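Local coordinates for protein mercuric reductase (Metallosphaera sedula, PDB 4YWO) that probably reduces mercuric ion to elemental mercury with NADPH, working as an FAD-dependent homodimer in the pyridine nucleotide-disulfide oxidoreductase family, at residues Ala19-Gly24 with Ile142-Ser147; Ser146-Pro151 with Thr265-Asn270; Ala178-Arg183 with Ile261-Gly266; Val354-Ala359 with Arg399-His404. All coordinates share one frame; numbering follows the deposited sequence. Where two conformers were deposited one is given.

Contact 1. Residues Ala19-Gly24 with Ile142-Ser147. With FAD (flavin-adenine dinucleotide), chain B.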
# COMPACT_ATOMS: atom_id res chain seq x y z
N ALA A 19 28.98 -21.06 14.13
CA ALA A 19 29.08 -21.31 12.70
C ALA A 19 27.69 -21.26 12.08
O ALA A 19 26.75 -21.89 12.60
CB ALA A 19 29.72 -22.66 12.38
N ILE A 20 27.63 -20.59 10.92
CA ILE A 20 26.40 -20.46 10.16
C ILE A 20 26.52 -21.14 8.86
O ILE A 20 27.49 -20.87 8.13
CB ILE A 20 26.09 -18.92 9.87
CG1 ILE A 20 25.95 -18.18 11.16
CG2 ILE A 20 24.82 -18.76 9.03
CD1 ILE A 20 26.19 -16.68 11.04
N ILE A 21 25.61 -22.05 8.56
CA ILE A 21 25.67 -22.84 7.35
C ILE A 21 24.67 -22.32 6.35
O ILE A 21 23.47 -22.54 6.47
CB ILE A 21 25.47 -24.34 7.54
CG1 ILE A 21 26.20 -24.85 8.81
CG2 ILE A 21 25.80 -25.07 6.27
CD1 ILE A 21 27.66 -24.78 8.72
N GLY A 22 25.18 -21.67 5.32
CA GLY A 22 24.39 -21.08 4.23
C GLY A 22 24.43 -19.53 4.30
O GLY A 22 24.39 -18.96 5.38
N TYR A 23 24.56 -18.89 3.12
CA TYR A 23 24.71 -17.43 3.08
C TYR A 23 23.67 -16.70 2.18
O TYR A 23 23.98 -15.87 1.33
CB TYR A 23 26.15 -17.02 2.80
CG TYR A 23 26.91 -17.52 1.62
CD1 TYR A 23 26.31 -17.89 0.41
CD2 TYR A 23 28.30 -17.65 1.75
CE1 TYR A 23 27.09 -18.29 -0.67
CE2 TYR A 23 29.06 -18.05 0.65
CZ TYR A 23 28.46 -18.42 -0.53
OH TYR A 23 29.22 -18.85 -1.62
N GLY A 24 22.46 -17.22 2.30
CA GLY A 24 21.24 -16.56 1.81
C GLY A 24 20.68 -15.60 2.85
O GLY A 24 21.35 -15.12 3.76
N ILE A 142 21.74 -23.58 11.06
CA ILE A 142 21.61 -24.17 9.74
C ILE A 142 20.62 -23.33 8.92
O ILE A 142 19.46 -23.25 9.32
CB ILE A 142 21.15 -25.64 9.78
CG1 ILE A 142 22.14 -26.45 10.69
CG2 ILE A 142 21.05 -26.24 8.39
CD1 ILE A 142 21.69 -27.83 10.90
N ALA A 143 21.08 -22.85 7.76
CA ALA A 143 20.24 -21.95 6.91
C ALA A 143 20.52 -22.23 5.45
O ALA A 143 20.94 -21.39 4.66
CB ALA A 143 20.66 -20.55 7.27
N THR A 144 20.31 -23.50 5.03
CA THR A 144 20.78 -23.99 3.75
C THR A 144 19.73 -23.95 2.68
O THR A 144 20.00 -24.29 1.56
CB THR A 144 21.27 -25.48 3.88
OG1 THR A 144 20.29 -26.22 4.69
CG2 THR A 144 22.60 -25.45 4.58
N GLY A 145 18.55 -23.37 2.98
CA GLY A 145 17.60 -23.17 1.93
C GLY A 145 16.90 -24.36 1.40
O GLY A 145 16.75 -25.37 2.05
N SER A 146 16.40 -24.21 0.14
CA SER A 146 15.60 -25.23 -0.53
C SER A 146 16.05 -25.29 -2.02
O SER A 146 16.81 -24.42 -2.46
CB SER A 146 14.10 -24.98 -0.43
OG SER A 146 13.81 -23.68 -0.98
N SER A 147 15.62 -26.29 -2.71
CA SER A 147 15.82 -26.48 -4.14
C SER A 147 14.54 -26.84 -4.81
O SER A 147 13.59 -27.32 -4.20
CB SER A 147 16.78 -27.69 -4.34
OG SER A 147 18.12 -27.39 -3.93
PA FAD B . 18.78 -19.82 0.69
O1A FAD B . 18.89 -18.35 0.39
O2A FAD B . 18.69 -20.82 -0.44
O5B FAD B . 20.03 -20.24 1.62
C5B FAD B . 20.84 -21.37 1.29
C4B FAD B . 22.23 -20.89 0.91
O4B FAD B . 23.21 -21.59 1.68
C3B FAD B . 22.52 -21.16 -0.56
O3B FAD B . 22.80 -19.94 -1.24
C2B FAD B . 23.74 -22.06 -0.59
O2B FAD B . 24.81 -21.42 -1.30
C1B FAD B . 24.14 -22.29 0.86
N9A FAD B . 24.09 -23.75 1.16
C8A FAD B . 23.04 -24.56 0.93
N7A FAD B . 23.31 -25.83 1.33
C5A FAD B . 24.56 -25.84 1.83
C6A FAD B . 25.47 -26.85 2.42
N6A FAD B . 25.08 -28.14 2.56
N1A FAD B . 26.70 -26.44 2.81
C2A FAD B . 27.09 -25.16 2.68
N3A FAD B . 26.32 -24.19 2.15
C4A FAD B . 25.07 -24.46 1.72
N1 FAD B . 9.95 -14.87 -1.12
C2 FAD B . 9.35 -13.69 -0.83
O2 FAD B . 9.21 -13.37 0.37
N3 FAD B . 8.91 -12.85 -1.78
C4 FAD B . 9.02 -13.12 -3.08
O4 FAD B . 8.60 -12.32 -3.94
C4X FAD B . 9.67 -14.40 -3.48
N5 FAD B . 9.83 -14.74 -4.78
C5X FAD B . 10.42 -15.91 -5.12
C6 FAD B . 10.57 -16.25 -6.46
C7 FAD B . 11.18 -17.45 -6.81
C7M FAD B . 11.34 -17.81 -8.26
C8 FAD B . 11.67 -18.37 -5.75
C8M FAD B . 12.33 -19.67 -6.14
C9 FAD B . 11.52 -18.04 -4.41
C9A FAD B . 10.91 -16.84 -4.06
N10 FAD B . 10.76 -16.50 -2.70
C10 FAD B . 10.14 -15.27 -2.39
C1' FAD B . 11.23 -17.39 -1.64
C2' FAD B . 12.54 -16.86 -1.08
O2' FAD B . 13.46 -16.62 -2.15
C3' FAD B . 13.16 -17.85 -0.10
O3' FAD B . 12.19 -18.21 0.89
C4' FAD B . 14.38 -17.25 0.59
O4' FAD B . 15.43 -17.06 -0.37
C5' FAD B . 14.87 -18.16 1.71
O5' FAD B . 16.25 -17.90 1.96
P FAD B . 17.15 -18.95 2.78
O1P FAD B . 18.42 -18.26 3.21
O2P FAD B . 16.27 -19.62 3.81
O3P FAD B . 17.52 -20.05 1.66
O HOH W 1 20.75 -18.60 4.26

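Contact 2. Residues Ser146-Pro151 with Thr265-Asn270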
# COMPACT_ATOMS: atom_id res chain seq x y z
N SER A 146 16.40 -24.21 0.14
CA SER A 146 15.60 -25.23 -0.53
C SER A 146 16.05 -25.29 -2.02
O SER A 146 16.81 -24.42 -2.46
CB SER A 146 14.10 -24.98 -0.43
OG SER A 146 13.81 -23.68 -0.98
N SER A 147 15.62 -26.29 -2.71
CA SER A 147 15.82 -26.48 -4.14
C SER A 147 14.54 -26.84 -4.81
O SER A 147 13.59 -27.32 -4.20
CB SER A 147 16.78 -27.69 -4.34
OG SER A 147 18.12 -27.39 -3.93
N PRO A 148 14.48 -26.69 -6.15
CA PRO A 148 13.30 -27.12 -6.80
C PRO A 148 12.96 -28.62 -6.59
O PRO A 148 13.85 -29.45 -6.67
CB PRO A 148 13.60 -26.82 -8.30
CG PRO A 148 14.68 -25.80 -8.31
CD PRO A 148 15.47 -26.07 -7.06
N LEU A 149 11.68 -28.91 -6.38
CA LEU A 149 11.17 -30.23 -6.24
C LEU A 149 10.91 -30.74 -7.66
O LEU A 149 10.15 -30.10 -8.43
CB LEU A 149 9.92 -30.24 -5.38
CG LEU A 149 9.22 -31.55 -5.07
CD1 LEU A 149 10.24 -32.45 -4.38
CD2 LEU A 149 8.00 -31.26 -4.23
N ILE A 150 11.56 -31.87 -7.99
CA ILE A 150 11.47 -32.49 -9.33
C ILE A 150 10.59 -33.76 -9.19
O ILE A 150 11.03 -34.75 -8.55
CB ILE A 150 12.82 -32.93 -9.86
CG1 ILE A 150 13.88 -31.85 -9.73
CG2 ILE A 150 12.67 -33.50 -11.27
CD1 ILE A 150 13.44 -30.52 -10.27
N PRO A 151 9.37 -33.73 -9.74
CA PRO A 151 8.46 -34.87 -9.56
C PRO A 151 9.01 -36.08 -10.35
O PRO A 151 9.78 -35.91 -11.33
CB PRO A 151 7.12 -34.34 -10.07
CG PRO A 151 7.45 -33.23 -10.98
CD PRO A 151 8.81 -32.67 -10.60
N THR A 265 6.27 -27.02 -9.03
CA THR A 265 5.60 -28.04 -8.19
C THR A 265 6.19 -28.01 -6.79
O THR A 265 5.97 -28.93 -6.03
CB THR A 265 5.85 -29.48 -8.74
OG1 THR A 265 7.26 -29.66 -9.03
CG2 THR A 265 5.15 -29.65 -9.99
N GLY A 266 6.86 -26.93 -6.43
CA GLY A 266 7.27 -26.78 -5.05
C GLY A 266 8.79 -26.84 -4.88
O GLY A 266 9.53 -26.94 -5.86
N ARG A 267 9.23 -26.82 -3.60
CA ARG A 267 10.61 -26.79 -3.25
C ARG A 267 10.87 -27.79 -2.11
O ARG A 267 10.02 -27.98 -1.30
CB ARG A 267 11.00 -25.47 -2.65
CG ARG A 267 10.50 -24.18 -3.28
CD ARG A 267 11.43 -23.73 -4.32
NE ARG A 267 12.75 -23.26 -3.80
CZ ARG A 267 13.78 -22.97 -4.56
NH1 ARG A 267 13.67 -22.98 -5.89
NH2 ARG A 267 14.91 -22.60 -4.00
N LYS A 268 12.04 -28.37 -2.15
CA LYS A 268 12.53 -29.40 -1.20
C LYS A 268 13.61 -28.75 -0.33
O LYS A 268 14.59 -28.25 -0.84
CB LYS A 268 13.12 -30.56 -1.96
CG LYS A 268 13.55 -31.65 -1.02
CD LYS A 268 13.99 -32.86 -1.77
CE LYS A 268 14.29 -34.02 -0.82
NZ LYS A 268 15.00 -35.11 -1.56
N PRO A 269 13.47 -28.83 1.01
CA PRO A 269 14.54 -28.30 1.83
C PRO A 269 15.86 -28.99 1.58
O PRO A 269 15.92 -30.19 1.32
CB PRO A 269 14.06 -28.64 3.23
CG PRO A 269 12.55 -28.57 3.16
CD PRO A 269 12.25 -29.10 1.82
N ASN A 270 16.92 -28.22 1.67
CA ASN A 270 18.31 -28.72 1.46
C ASN A 270 18.84 -29.34 2.74
O ASN A 270 19.47 -28.70 3.50
CB ASN A 270 19.20 -27.59 1.02
CG ASN A 270 18.92 -27.14 -0.44
OD1 ASN A 270 18.46 -27.96 -1.28
ND2 ASN A 270 19.17 -25.85 -0.74
O HOH W 2 15.85 -21.51 -0.89
O HOH W 3 9.15 -27.63 -8.83

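Contact 3. Residues Ala178-Arg183 with Ile261-Gly266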
# COMPACT_ATOMS: atom_id res chain seq x y z
N ALA A 178 4.34 -25.14 -21.07
CA ALA A 178 3.52 -25.92 -20.15
C ALA A 178 4.09 -25.82 -18.76
O ALA A 178 5.21 -26.18 -18.48
CB ALA A 178 3.37 -27.37 -20.60
N VAL A 179 3.26 -25.28 -17.84
CA VAL A 179 3.64 -25.08 -16.41
C VAL A 179 3.05 -26.19 -15.57
O VAL A 179 1.83 -26.36 -15.58
CB VAL A 179 3.15 -23.68 -15.88
CG1 VAL A 179 3.49 -23.56 -14.41
CG2 VAL A 179 3.71 -22.60 -16.74
N ILE A 180 3.88 -26.97 -14.92
CA ILE A 180 3.42 -28.04 -14.07
C ILE A 180 3.38 -27.54 -12.65
O ILE A 180 4.43 -27.33 -12.04
CB ILE A 180 4.29 -29.32 -14.19
CG1 ILE A 180 4.25 -29.80 -15.63
CG2 ILE A 180 3.72 -30.43 -13.33
CD1 ILE A 180 5.12 -31.07 -15.84
N GLY A 181 2.15 -27.37 -12.13
CA GLY A 181 1.94 -26.83 -10.81
C GLY A 181 0.94 -25.71 -10.80
O GLY A 181 0.58 -25.18 -11.80
N GLY A 182 0.45 -25.34 -9.63
CA GLY A 182 -0.65 -24.38 -9.54
C GLY A 182 -0.67 -23.55 -8.24
O GLY A 182 -1.75 -23.10 -7.85
N ARG A 183 0.49 -23.28 -7.66
CA ARG A 183 0.56 -22.38 -6.52
C ARG A 183 1.22 -21.05 -6.96
O ARG A 183 1.26 -20.73 -8.16
CB ARG A 183 1.27 -23.07 -5.33
CG ARG A 183 0.54 -24.34 -4.88
CD ARG A 183 1.04 -24.89 -3.55
NE ARG A 183 0.59 -26.29 -3.37
CZ ARG A 183 -0.34 -26.73 -2.51
NH1 ARG A 183 -0.97 -25.93 -1.67
NH2 ARG A 183 -0.64 -28.03 -2.49
N ILE A 261 8.75 -26.89 -20.92
CA ILE A 261 8.10 -27.28 -19.70
C ILE A 261 8.76 -26.54 -18.52
O ILE A 261 9.98 -26.48 -18.41
CB ILE A 261 8.15 -28.79 -19.46
CG1 ILE A 261 7.32 -29.51 -20.53
CG2 ILE A 261 7.60 -29.15 -18.12
CD1 ILE A 261 7.79 -31.01 -20.52
N LEU A 262 7.92 -25.94 -17.66
CA LEU A 262 8.42 -25.23 -16.46
C LEU A 262 7.86 -25.98 -15.25
O LEU A 262 6.62 -26.13 -15.12
CB LEU A 262 7.98 -23.72 -16.39
CG LEU A 262 8.26 -23.11 -15.02
CD1 LEU A 262 9.72 -22.97 -14.70
CD2 LEU A 262 7.53 -21.78 -15.12
N LEU A 263 8.72 -26.52 -14.42
CA LEU A 263 8.33 -27.10 -13.13
C LEU A 263 8.09 -25.98 -12.09
O LEU A 263 9.00 -25.16 -11.86
CB LEU A 263 9.39 -27.99 -12.57
CG LEU A 263 9.68 -29.17 -13.43
CD1 LEU A 263 10.78 -30.00 -12.71
CD2 LEU A 263 8.44 -29.97 -13.77
N ALA A 264 6.90 -25.97 -11.52
CA ALA A 264 6.50 -25.07 -10.44
C ALA A 264 5.71 -25.85 -9.40
O ALA A 264 4.63 -25.49 -8.99
CB ALA A 264 5.71 -23.95 -11.03
N THR A 265 6.27 -27.02 -9.03
CA THR A 265 5.60 -28.04 -8.19
C THR A 265 6.19 -28.01 -6.79
O THR A 265 5.97 -28.93 -6.03
CB THR A 265 5.85 -29.48 -8.74
OG1 THR A 265 7.26 -29.66 -9.03
CG2 THR A 265 5.15 -29.65 -9.99
N GLY A 266 6.86 -26.93 -6.43
CA GLY A 266 7.27 -26.78 -5.05
C GLY A 266 8.79 -26.84 -4.88
O GLY A 266 9.53 -26.94 -5.86
O HOH W 4 3.46 -23.18 -8.07

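Contact 4. Residues Val354-Ala359 with Arg399-His404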
# COMPACT_ATOMS: atom_id res chain seq x y z
N VAL A 354 -2.56 -12.87 5.28
CA VAL A 354 -1.82 -12.94 6.56
C VAL A 354 -2.75 -13.57 7.59
O VAL A 354 -3.95 -13.30 7.58
CB VAL A 354 -1.31 -11.54 6.99
CG1 VAL A 354 -2.39 -10.50 7.12
CG2 VAL A 354 -0.42 -11.60 8.24
N GLY A 355 -2.22 -14.43 8.46
CA GLY A 355 -3.03 -14.98 9.56
C GLY A 355 -3.86 -16.20 9.01
O GLY A 355 -3.58 -16.86 8.00
N LEU A 356 -4.90 -16.47 9.79
CA LEU A 356 -5.68 -17.68 9.58
C LEU A 356 -6.72 -17.51 8.47
O LEU A 356 -7.35 -16.43 8.31
CB LEU A 356 -6.43 -17.94 10.88
CG LEU A 356 -5.59 -18.15 12.12
CD1 LEU A 356 -6.55 -18.48 13.28
CD2 LEU A 356 -4.66 -19.28 11.92
N THR A 357 -6.98 -18.61 7.79
CA THR A 357 -8.16 -18.64 6.94
C THR A 357 -9.40 -18.77 7.84
O THR A 357 -9.30 -19.11 9.00
CB THR A 357 -8.16 -19.83 5.94
OG1 THR A 357 -8.19 -21.07 6.72
CG2 THR A 357 -6.99 -19.79 5.00
N GLU A 358 -10.59 -18.47 7.30
CA GLU A 358 -11.81 -18.68 8.06
C GLU A 358 -11.97 -20.16 8.53
O GLU A 358 -12.30 -20.39 9.70
CB GLU A 358 -13.02 -18.24 7.23
CG GLU A 358 -14.29 -18.40 8.04
CD GLU A 358 -15.54 -17.93 7.35
OE1 GLU A 358 -15.47 -17.48 6.20
OE2 GLU A 358 -16.56 -17.94 8.06
N ALA A 359 -11.70 -21.09 7.66
CA ALA A 359 -11.80 -22.53 8.02
C ALA A 359 -10.82 -22.87 9.11
O ALA A 359 -11.16 -23.55 10.06
CB ALA A 359 -11.53 -23.40 6.84
N ARG A 399 -11.04 -10.40 17.98
CA ARG A 399 -9.68 -9.88 17.48
C ARG A 399 -9.49 -10.33 16.05
O ARG A 399 -9.77 -11.48 15.67
CB ARG A 399 -8.55 -10.33 18.34
CG ARG A 399 -8.75 -9.99 19.81
CD ARG A 399 -7.48 -10.30 20.58
NE ARG A 399 -7.66 -10.06 22.03
CZ ARG A 399 -8.33 -10.83 22.83
NH1 ARG A 399 -8.85 -12.00 22.41
NH2 ARG A 399 -8.39 -10.53 24.13
N ILE A 400 -8.93 -9.44 15.25
CA ILE A 400 -8.59 -9.80 13.84
C ILE A 400 -7.48 -10.80 13.84
O ILE A 400 -6.38 -10.57 14.47
CB ILE A 400 -8.22 -8.57 13.08
CG1 ILE A 400 -9.38 -7.55 13.02
CG2 ILE A 400 -7.77 -8.93 11.63
CD1 ILE A 400 -9.08 -6.12 12.70
N VAL A 401 -7.71 -11.94 13.25
CA VAL A 401 -6.78 -12.96 13.08
C VAL A 401 -6.39 -13.41 11.68
O VAL A 401 -5.48 -14.26 11.51
CB VAL A 401 -7.11 -14.22 13.92
CG1 VAL A 401 -7.21 -13.87 15.42
CG2 VAL A 401 -8.36 -14.93 13.44
N GLY A 402 -7.08 -12.90 10.66
CA GLY A 402 -6.72 -13.25 9.29
C GLY A 402 -7.28 -12.17 8.41
O GLY A 402 -8.38 -11.63 8.58
N VAL A 403 -6.50 -11.87 7.36
CA VAL A 403 -6.94 -10.98 6.28
C VAL A 403 -6.42 -11.56 4.98
O VAL A 403 -5.23 -11.93 4.88
CB VAL A 403 -6.45 -9.52 6.47
CG1 VAL A 403 -6.74 -8.67 5.26
CG2 VAL A 403 -6.90 -8.90 7.77
N HIS A 404 -7.29 -11.63 3.96
CA HIS A 404 -7.00 -12.20 2.68
C HIS A 404 -7.55 -11.25 1.68
O HIS A 404 -8.67 -10.81 1.77
CB HIS A 404 -7.66 -13.59 2.56
CG HIS A 404 -7.34 -14.47 3.72
ND1 HIS A 404 -6.33 -15.40 3.70
CD2 HIS A 404 -7.81 -14.47 4.99
CE1 HIS A 404 -6.18 -15.92 4.89
NE2 HIS A 404 -7.02 -15.30 5.72

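Contact 1. Residues Ala19-Gly24 with Ile142-Ser147
Ala143 N donates to Ile21 O at 2.7 Å, the one direct hydrogen bond between residues 19-24 and 142-147. It links two parallel neighbours of the FAD-binding Rossmann-type sheet, strands 16-21 and 139-142, where both strands end. Ile21 pairs with Ile142 in a parallel bridge. The bond is somewhat bent, with an N-H...O angle of 144°, and the donor lies in the carbonyl plane. Next along, Gly22 CA points a hydrogen at Ala143 O. A CB on Gly22 would clash with that oxygen, and its backbone conformation already suits glycine alone. Gly22 and Gly24 belong to what fits the GxGxxG pattern of dinucleotide-binding folds, and Gly24 is the N-cap of helix 25-36. Beyond the strands, the two loops line the FAD pocket. Ile21 and Thr144 lie side by side, their CG2 methyls 3.6 Å apart. Thr144 CG2 stands beside the backbone N, anti to the carbonyl carbon, and meets the adenine at 3.3 Å from FAD N7A. Ile21 CG2 reaches the same ring system at FAD C2A. The hydroxyl of Thr144 is engaged by Asn270 O. A water lies between the two loops and the pyrophosphate. It is 2.8 Å from Ala143 O and 2.6 Å from FAD O1P, and it accepts a weak bond from Gly24 N.

Contact 2. Residues Ser146-Pro151 with Thr265-Asn270
Arg267 NE donates to Ser146 OG at 3.0 Å, with the hydroxyl close to the guanidinium plane. A weak second bond comes from Arg267 NH2 to the same oxygen. These residues lie on a two-stranded antiparallel ribbon, 146-148 against 267-269, within the pyridine nucleotide-disulfide oxidoreductase region. The arginine chain is bent at chi2 (-88°) and chi3 (-69°). This folds the guanidinium back over the opposite strand, where one face covers the Ser147 C-Pro148 N peptide bond, and Arg267 runs alongside the Pro148 ring. On the face that carries Ser147 and Lys268, Ser147 OG donates to Asn270 OD1 at 2.7 Å, in the carbonyl plane and on a lone pair. The backbone sets these groups in place. Ser147 and Lys268 form the hydrogen-bonded pair, with Lys268 N to Ser147 O at 2.8 Å and the return bond from Ser147 N to Lys268 O at 2.9 Å. Ser146-Pro269 and Pro148-Arg267 are the flanking non-hydrogen-bonded pairs. Past the strand ends, Leu149 N donates to Gly266 O from above the carbonyl plane, and Leu149 CB rests against that carbonyl. Further out, Ser146 OG also bonds Asp306, an FAD-binding residue, and the Arg267 side chain touches FAD itself. Asp306 and Arg267 thus share one serine hydroxyl beside the cofactor. At the far end a water accepts from Thr265 N at 3.0 Å and donates to Leu149 O at 2.7 Å and to Gly266 O at 3.1 Å.

Contact 3. Residues Ala178-Arg183 with Ile261-Gly266
Ile180 and Ile261 cross at a slant, and Ile180 CD1 touches Ile261 CG2 at 3.9 Å. The same CD1 meets Leu263 CD2, but here the two side chains run side by side and point the same way. Ile180 CG1 is anti to the carbonyl carbon (chi1 -59°), and the chain stays extended at chi2, which brings CD1 within contact of both partners. The other branch, CG2, lies alongside the Thr265 methyl CG2 at 3.7 Å. That methyl also sits over Ile180 O. Ala178, Ile180, Ile261 and Leu263 share one face of the sheet. On the opposite face Val179 pairs with Leu262 through CG2 and CD2, 4.2 Å apart, while Val179 CG1 meets Ala264 CB. Helix 184-194 covers this second face: Val179 and Ala264 pack on Ala186, and Leu262 packs on Phe189.

The strands run parallel, with Ala178, Val179 and Ile180 paired with Ile261, Leu262 and Leu263. Leu262 N bonds Ala178 O at 2.8 Å, Ile180 N bonds Leu262 O at 2.9 Å, and Ala264 N bonds Ile180 O at 2.9 Å. Past the strands, Gly181 CA points a hydrogen at Ala264 O, and a CB there would clash with that oxygen. Beyond it a water donates to Ala264 O at 2.7 Å and accepts from Arg183 N, the N-cap residue of the helix. Strand 260-263 is an edge strand of this four-stranded parallel sheet within the chain. A parallel strand, a glycine turn and a covering helix are characteristic of a Rossmann-type fold, here consistent with the NADPH-binding domain of this family.

Contact 4. Residues Val354-Ala359 with Arg399-His404
The central antiparallel sheet of the dimerisation domain contains this contact, where strand 350-355 pairs with strand 399-407 and then turns off into helix 358-362. Val354 and Val403 form the hydrogen-bonded pair: Val354 N to Val403 O and Val403 N to Val354 O are both 2.9 Å. Their side chains share the face covered by helix 414-422, and Val354 CG1 lies 4.2 Å from Val403 CB. Gly355 and Gly402 follow as a close non-hydrogen-bonded pair, with CA atoms 4.1 Å apart. A CB on Gly355 would clash with Val401 O and Gly402 CA; one on Gly402 would clash with Leu356 O. The strands come this close without a side chain at either glycine, and just beyond Gly355 Leu356 N bonds Val401 O at 2.9 Å. Leu356 CD1 then meets Val401 CG2 at 4.0 Å, the two side chains crossing at a slant.

His404 holds the turn from the side. Its NE2 donates to Leu356 O at 2.8 Å, with the oxygen in the ring plane but the donor 51° out of the carbonyl plane. The ring reaches this oxygen because CG is anti to the carbonyl carbon (chi1 -51°) and the ring stands nearly across the chain (chi2 -97°). Gly402 CA points a hydrogen at the same oxygen, and Thr357 CG2 rests near His404 CE1. Thr357 is the N-cap of helix 358-362. On the other side of strand 399-407, toward strand 390-396, Val401 and Gly402 both face Val394, a classic beta bulge in the antiparallel sheet of the dimerisation domain.

How the contacts relate
Contact 2 begins where contact 1 ends and finishes on the same stretch as contact 3; all three lie in the nucleotide-binding part of the chain. Contacts 1 and 2 share Ser146 and Ser147, and their centres are about 15 Å apart. Gly145 O and Asn270 N, 2.9 Å apart, probably form a hydrogen bond between them. Contact 1 lines the adenine and pyrophosphate end of FAD, while contact 2 brings Arg267 to the cofactor. Contacts 2 and 3 share Thr265 and Gly266; Ile150 CD1 of contact 2 packs on Leu263 CD1 of contact 3 at 3.6 Å. Contact 4 lies in the dimerisation domain, its nearest atoms about 11 Å from contact 3 and about 20 Å from contact 1.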